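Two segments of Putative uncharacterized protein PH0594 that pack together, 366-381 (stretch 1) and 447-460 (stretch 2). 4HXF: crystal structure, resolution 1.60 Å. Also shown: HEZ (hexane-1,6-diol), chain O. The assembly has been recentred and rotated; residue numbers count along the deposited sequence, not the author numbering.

Stretch 1, residues 366-381: WYIKPEIKEGEKAPVI
Stretch 2 447-460: EFLRLEPQADRERI

Stretch 1 is extended at both ends, strand 366-368 and strand 378-381, joined by a loop containing a type I turn from Lys373 to Glu376. Stretch 2 starts as the last turn of a helix, 447-451, leaves helical phi/psi at Glu452 (-131/86), makes a type I turn from Glu452 to Ala455, enters a strand at Ala455, and turns a corner through a second type I turn, Asp456 to Arg459. Pairing is parallel, Ala378 with Ala455 (CA-CA 5.2 Å) and Val380 with Ile460 (4.7 Å). Ala378 N donates to Gln454 O at 2.8 Å, Asp456 N to Ala378 O at 2.9 Å, and Val380 N to Arg459 O at 2.9 Å. Strand 378-381 thus pairs with residues before and after the corner. Ile460 CA adds a CA-H...O contact to Val380 O at 3.4 Å.

Ala378, Val380, Ala455 and Ile460 share one face. Val380 (t) sets CG2 3.8 Å from Ala455 CB and CG1 3.7 Å from Phe448 CE2. Phe448 (chi1 153°, chi2 81°) turns its edge to the face of Tyr367 (p, chi2 -95°): centroids 5.2 Å apart, planes at 63°.

The tyrosine is also anchored at its tip, where OH donates to Glu452 OE1 at 2.6 Å. Glu452 is mm. Fully extended Lys369 (tttt) gives NZ to Gln454 OE1 at 2.7 Å; its NZ to Glu452 OE2, 3.8 Å, is a long salt bridge. Hexane-1,6-diol, probably from the crystallisation liquor, joins this cluster: its O1 donates to Glu452 OE1 at 2.6 Å.

Lys377 (m, t, t, m) curls its NZ to Pro453 O at 2.9 Å, fastening to the Glu452-Ala455 turn. Arg459 (mtm, chi4 159°) is steadied by Asp456 (t), NE to OD2 2.8 Å, and lays its guanidinium face over Pro379, Arg459 NH1 to Pro379 CD 3.8 Å.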

# COMPACT_ATOMS: atom_id res chain seq x y z
N TRP A 366 -48.02 -11.68 -28.62
CA TRP A 366 -46.93 -12.11 -29.50
C TRP A 366 -46.34 -13.48 -29.13
O TRP A 366 -46.40 -13.87 -27.96
CB TRP A 366 -45.74 -11.12 -29.51
CG TRP A 366 -46.08 -9.71 -29.96
CD1 TRP A 366 -45.89 -9.17 -31.20
CD2 TRP A 366 -46.71 -8.65 -29.18
NE1 TRP A 366 -46.39 -7.87 -31.29
CE2 TRP A 366 -46.87 -7.50 -30.08
CE3 TRP A 366 -47.19 -8.54 -27.88
CZ2 TRP A 366 -47.43 -6.36 -29.67
CZ3 TRP A 366 -47.77 -7.32 -27.47
CH2 TRP A 366 -47.86 -6.29 -28.32
N TYR A 367 -45.77 -14.15 -30.13
CA TYR A 367 -44.98 -15.32 -29.80
C TYR A 367 -43.83 -15.52 -30.70
O TYR A 367 -43.79 -14.96 -31.79
CB TYR A 367 -45.89 -16.55 -29.83
CG TYR A 367 -46.34 -17.02 -31.17
CD1 TYR A 367 -47.59 -16.60 -31.68
CD2 TYR A 367 -45.64 -17.97 -31.89
CE1 TYR A 367 -48.05 -17.05 -32.87
CE2 TYR A 367 -46.16 -18.42 -33.09
CZ TYR A 367 -47.37 -17.96 -33.54
OH TYR A 367 -47.88 -18.50 -34.73
N ILE A 368 -42.84 -16.23 -30.18
CA ILE A 368 -41.67 -16.62 -30.96
C ILE A 368 -41.64 -18.12 -31.03
O ILE A 368 -41.77 -18.82 -30.04
CB ILE A 368 -40.35 -16.14 -30.34
CG1 ILE A 368 -40.25 -14.61 -30.31
CG2 ILE A 368 -39.16 -16.77 -31.04
CD1 ILE A 368 -39.23 -14.02 -29.34
N LYS A 369 -41.46 -18.61 -32.25
CA LYS A 369 -41.39 -20.07 -32.54
C LYS A 369 -39.90 -20.47 -32.75
O LYS A 369 -39.15 -19.80 -33.50
CB LYS A 369 -42.21 -20.44 -33.77
CG LYS A 369 -42.16 -21.93 -34.03
CD LYS A 369 -42.90 -22.20 -35.34
CE LYS A 369 -43.12 -23.69 -35.58
NZ LYS A 369 -43.91 -24.08 -36.85
N PRO A 370 -39.42 -21.46 -31.94
CA PRO A 370 -38.05 -21.91 -32.07
C PRO A 370 -37.88 -22.79 -33.30
O PRO A 370 -38.85 -23.16 -33.96
CB PRO A 370 -37.87 -22.73 -30.79
CG PRO A 370 -39.18 -23.37 -30.62
CD PRO A 370 -40.15 -22.26 -30.94
N GLU A 371 -36.63 -23.05 -33.63
CA GLU A 371 -36.24 -23.96 -34.75
C GLU A 371 -36.64 -25.31 -34.21
O GLU A 371 -36.30 -25.74 -33.06
CB GLU A 371 -34.73 -23.79 -35.10
N ILE A 372 -37.70 -25.78 -34.81
CA ILE A 372 -38.08 -27.12 -34.66
C ILE A 372 -38.50 -27.54 -36.13
O ILE A 372 -38.85 -26.68 -37.02
CB ILE A 372 -39.19 -27.40 -33.61
CG1 ILE A 372 -40.33 -26.33 -33.67
CG2 ILE A 372 -38.50 -27.43 -32.23
CD1 ILE A 372 -41.60 -26.40 -32.80
N LYS A 373 -38.50 -28.85 -36.32
CA LYS A 373 -38.96 -29.46 -37.63
C LYS A 373 -40.43 -29.84 -37.57
O LYS A 373 -40.98 -29.88 -36.48
CB LYS A 373 -38.10 -30.69 -38.03
N GLU A 374 -41.07 -30.14 -38.73
CA GLU A 374 -42.54 -30.46 -38.78
C GLU A 374 -43.04 -31.56 -37.75
O GLU A 374 -44.17 -31.47 -37.21
CB GLU A 374 -42.97 -30.79 -40.24
N GLY A 375 -42.22 -32.56 -37.42
CA GLY A 375 -42.67 -33.62 -36.43
C GLY A 375 -42.44 -33.45 -34.90
O GLY A 375 -42.71 -34.37 -34.07
N GLU A 376 -41.94 -32.29 -34.49
CA GLU A 376 -41.45 -32.22 -33.13
C GLU A 376 -42.42 -31.31 -32.35
O GLU A 376 -42.96 -30.43 -32.97
CB GLU A 376 -40.03 -31.60 -33.04
CG GLU A 376 -38.89 -31.87 -34.03
CD GLU A 376 -37.80 -30.80 -33.73
OE1 GLU A 376 -37.26 -30.71 -32.58
OE2 GLU A 376 -37.62 -29.90 -34.58
N LYS A 377 -42.54 -31.45 -31.01
CA LYS A 377 -43.20 -30.37 -30.17
C LYS A 377 -42.19 -29.64 -29.30
O LYS A 377 -41.14 -30.16 -29.05
CB LYS A 377 -44.18 -30.92 -29.21
CG LYS A 377 -45.47 -31.36 -29.84
CD LYS A 377 -46.41 -31.90 -28.78
CE LYS A 377 -47.82 -31.63 -29.21
NZ LYS A 377 -47.94 -30.17 -29.03
N ALA A 378 -42.51 -28.45 -28.81
CA ALA A 378 -41.53 -27.70 -28.07
C ALA A 378 -42.18 -27.13 -26.83
O ALA A 378 -43.35 -26.73 -26.87
CB ALA A 378 -40.89 -26.53 -28.90
N PRO A 379 -41.39 -27.02 -25.74
CA PRO A 379 -41.90 -26.38 -24.53
C PRO A 379 -42.14 -24.87 -24.74
O PRO A 379 -41.62 -24.27 -25.72
CB PRO A 379 -40.83 -26.67 -23.47
CG PRO A 379 -39.55 -26.73 -24.31
CD PRO A 379 -39.95 -27.30 -25.65
N VAL A 380 -42.84 -24.27 -23.78
CA VAL A 380 -43.34 -22.89 -23.90
C VAL A 380 -42.97 -22.14 -22.63
O VAL A 380 -43.31 -22.59 -21.59
CB VAL A 380 -44.88 -22.88 -24.12
CG1 VAL A 380 -45.41 -21.45 -24.31
CG2 VAL A 380 -45.27 -23.81 -25.34
N ILE A 381 -42.43 -20.93 -22.77
CA ILE A 381 -42.29 -20.01 -21.65
C ILE A 381 -43.21 -18.80 -21.86
O ILE A 381 -43.05 -18.07 -22.91
CB ILE A 381 -40.88 -19.47 -21.48
CG1 ILE A 381 -39.91 -20.67 -21.26
CG2 ILE A 381 -40.80 -18.59 -20.22
CD1 ILE A 381 -38.40 -20.33 -21.29
N GLU A 447 -55.17 -18.97 -27.13
CA GLU A 447 -55.20 -18.67 -28.55
C GLU A 447 -53.88 -19.02 -29.24
O GLU A 447 -53.88 -19.61 -30.33
CB GLU A 447 -55.58 -17.21 -28.80
CG GLU A 447 -55.53 -16.76 -30.28
CD GLU A 447 -56.48 -17.49 -31.25
OE1 GLU A 447 -56.36 -17.20 -32.45
OE2 GLU A 447 -57.29 -18.37 -30.81
N PHE A 448 -52.77 -18.73 -28.53
CA PHE A 448 -51.47 -19.10 -29.02
C PHE A 448 -51.39 -20.62 -29.27
O PHE A 448 -50.88 -21.09 -30.31
CB PHE A 448 -50.38 -18.64 -28.03
CG PHE A 448 -49.15 -19.50 -28.10
CD1 PHE A 448 -48.23 -19.30 -29.09
CD2 PHE A 448 -48.89 -20.45 -27.14
CE1 PHE A 448 -47.09 -20.09 -29.24
CE2 PHE A 448 -47.72 -21.24 -27.23
CZ PHE A 448 -46.84 -21.07 -28.31
N LEU A 449 -51.90 -21.42 -28.33
CA LEU A 449 -51.84 -22.91 -28.48
C LEU A 449 -52.62 -23.37 -29.70
O LEU A 449 -52.28 -24.35 -30.36
CB LEU A 449 -52.32 -23.62 -27.20
CG LEU A 449 -51.48 -23.44 -25.98
CD1 LEU A 449 -52.22 -24.01 -24.76
CD2 LEU A 449 -50.11 -24.08 -26.12
N ARG A 450 -53.75 -22.70 -29.97
CA ARG A 450 -54.56 -22.93 -31.14
C ARG A 450 -53.80 -22.63 -32.42
O ARG A 450 -53.85 -23.43 -33.40
CB ARG A 450 -55.87 -22.16 -31.01
CG ARG A 450 -56.89 -22.61 -32.07
CD ARG A 450 -58.10 -21.67 -32.15
NE ARG A 450 -57.77 -20.36 -32.76
CZ ARG A 450 -57.57 -20.11 -34.05
NH1 ARG A 450 -57.71 -21.09 -34.98
NH2 ARG A 450 -57.26 -18.85 -34.43
N LEU A 451 -53.10 -21.52 -32.43
CA LEU A 451 -52.28 -21.11 -33.55
C LEU A 451 -51.05 -22.04 -33.78
O LEU A 451 -50.58 -22.22 -34.92
CB LEU A 451 -51.82 -19.65 -33.39
CG LEU A 451 -52.94 -18.56 -33.45
CD1 LEU A 451 -52.33 -17.20 -32.96
CD2 LEU A 451 -53.53 -18.44 -34.86
N GLU A 452 -50.55 -22.67 -32.72
CA GLU A 452 -49.28 -23.42 -32.78
C GLU A 452 -49.47 -24.82 -32.16
O GLU A 452 -49.12 -25.09 -30.97
CB GLU A 452 -48.16 -22.64 -32.08
CG GLU A 452 -47.76 -21.37 -32.88
CD GLU A 452 -46.98 -21.71 -34.14
OE1 GLU A 452 -46.98 -20.92 -35.13
OE2 GLU A 452 -46.31 -22.78 -34.20
N PRO A 453 -49.93 -25.73 -32.99
CA PRO A 453 -50.06 -27.09 -32.44
C PRO A 453 -48.76 -27.76 -32.10
O PRO A 453 -48.78 -28.72 -31.35
CB PRO A 453 -50.74 -27.91 -33.55
CG PRO A 453 -51.00 -26.98 -34.64
CD PRO A 453 -50.64 -25.56 -34.27
N GLN A 454 -47.65 -27.25 -32.60
CA GLN A 454 -46.35 -27.81 -32.16
C GLN A 454 -45.90 -27.34 -30.74
O GLN A 454 -44.88 -27.80 -30.24
CB GLN A 454 -45.31 -27.42 -33.17
CG GLN A 454 -45.48 -28.12 -34.50
CD GLN A 454 -44.60 -27.48 -35.55
OE1 GLN A 454 -44.98 -26.41 -36.08
NE2 GLN A 454 -43.41 -28.03 -35.77
N ALA A 455 -46.64 -26.44 -30.12
CA ALA A 455 -46.43 -25.95 -28.78
C ALA A 455 -46.95 -27.06 -27.86
O ALA A 455 -48.06 -27.55 -28.05
CB ALA A 455 -47.15 -24.61 -28.56
N ASP A 456 -46.08 -27.56 -26.97
CA ASP A 456 -46.41 -28.65 -26.04
C ASP A 456 -47.18 -28.15 -24.84
O ASP A 456 -46.57 -27.55 -23.92
CB ASP A 456 -45.13 -29.32 -25.57
CG ASP A 456 -45.36 -30.62 -24.84
OD1 ASP A 456 -46.51 -30.93 -24.50
OD2 ASP A 456 -44.41 -31.40 -24.71
N ARG A 457 -48.49 -28.38 -24.86
CA ARG A 457 -49.37 -27.97 -23.79
C ARG A 457 -48.99 -28.56 -22.46
O ARG A 457 -49.41 -28.03 -21.44
CB ARG A 457 -50.84 -28.38 -24.10
CG ARG A 457 -51.52 -27.75 -25.28
CD ARG A 457 -52.82 -28.49 -25.65
NE ARG A 457 -53.72 -27.69 -26.49
CZ ARG A 457 -53.48 -27.36 -27.76
NH1 ARG A 457 -54.36 -26.61 -28.44
NH2 ARG A 457 -52.36 -27.77 -28.34
N GLU A 458 -48.27 -29.68 -22.44
CA GLU A 458 -47.85 -30.31 -21.24
C GLU A 458 -46.53 -29.74 -20.68
O GLU A 458 -46.09 -30.14 -19.61
CB GLU A 458 -47.73 -31.84 -21.44
CG GLU A 458 -49.13 -32.45 -21.64
CD GLU A 458 -50.16 -32.09 -20.51
OE1 GLU A 458 -49.83 -32.14 -19.23
OE2 GLU A 458 -51.30 -31.67 -20.91
N ARG A 459 -45.89 -28.79 -21.38
CA ARG A 459 -44.66 -28.18 -20.85
C ARG A 459 -44.72 -26.66 -21.06
O ARG A 459 -43.91 -26.08 -21.80
CB ARG A 459 -43.42 -28.76 -21.53
CG ARG A 459 -43.14 -30.26 -21.17
CD ARG A 459 -41.83 -30.68 -21.84
NE ARG A 459 -42.03 -30.80 -23.27
CZ ARG A 459 -41.08 -30.75 -24.19
NH1 ARG A 459 -39.81 -30.64 -23.87
NH2 ARG A 459 -41.42 -30.87 -25.45
N ILE A 460 -45.63 -26.02 -20.31
CA ILE A 460 -45.77 -24.56 -20.29
C ILE A 460 -45.27 -24.03 -18.95
O ILE A 460 -45.73 -24.50 -17.91
CB ILE A 460 -47.20 -24.12 -20.47
CG1 ILE A 460 -47.77 -24.76 -21.78
CG2 ILE A 460 -47.25 -22.54 -20.57
CD1 ILE A 460 -49.28 -24.42 -21.99
O1 HEZ O . -46.04 -22.17 -37.23
C1 HEZ O . -45.56 -21.25 -38.27
C2 HEZ O . -45.42 -19.75 -37.95
C3 HEZ O . -44.27 -19.32 -37.02
C4 HEZ O . -44.20 -17.84 -36.75
C5 HEZ O . -42.80 -17.37 -36.42
C6 HEZ O . -42.60 -16.78 -35.01
O6 HEZ O . -41.18 -16.92 -34.62
O HOH W 1 -41.60 -26.45 -37.64
O HOH W 2 -49.68 -29.93 -27.01
O HOH W 3 -39.63 -31.75 -27.46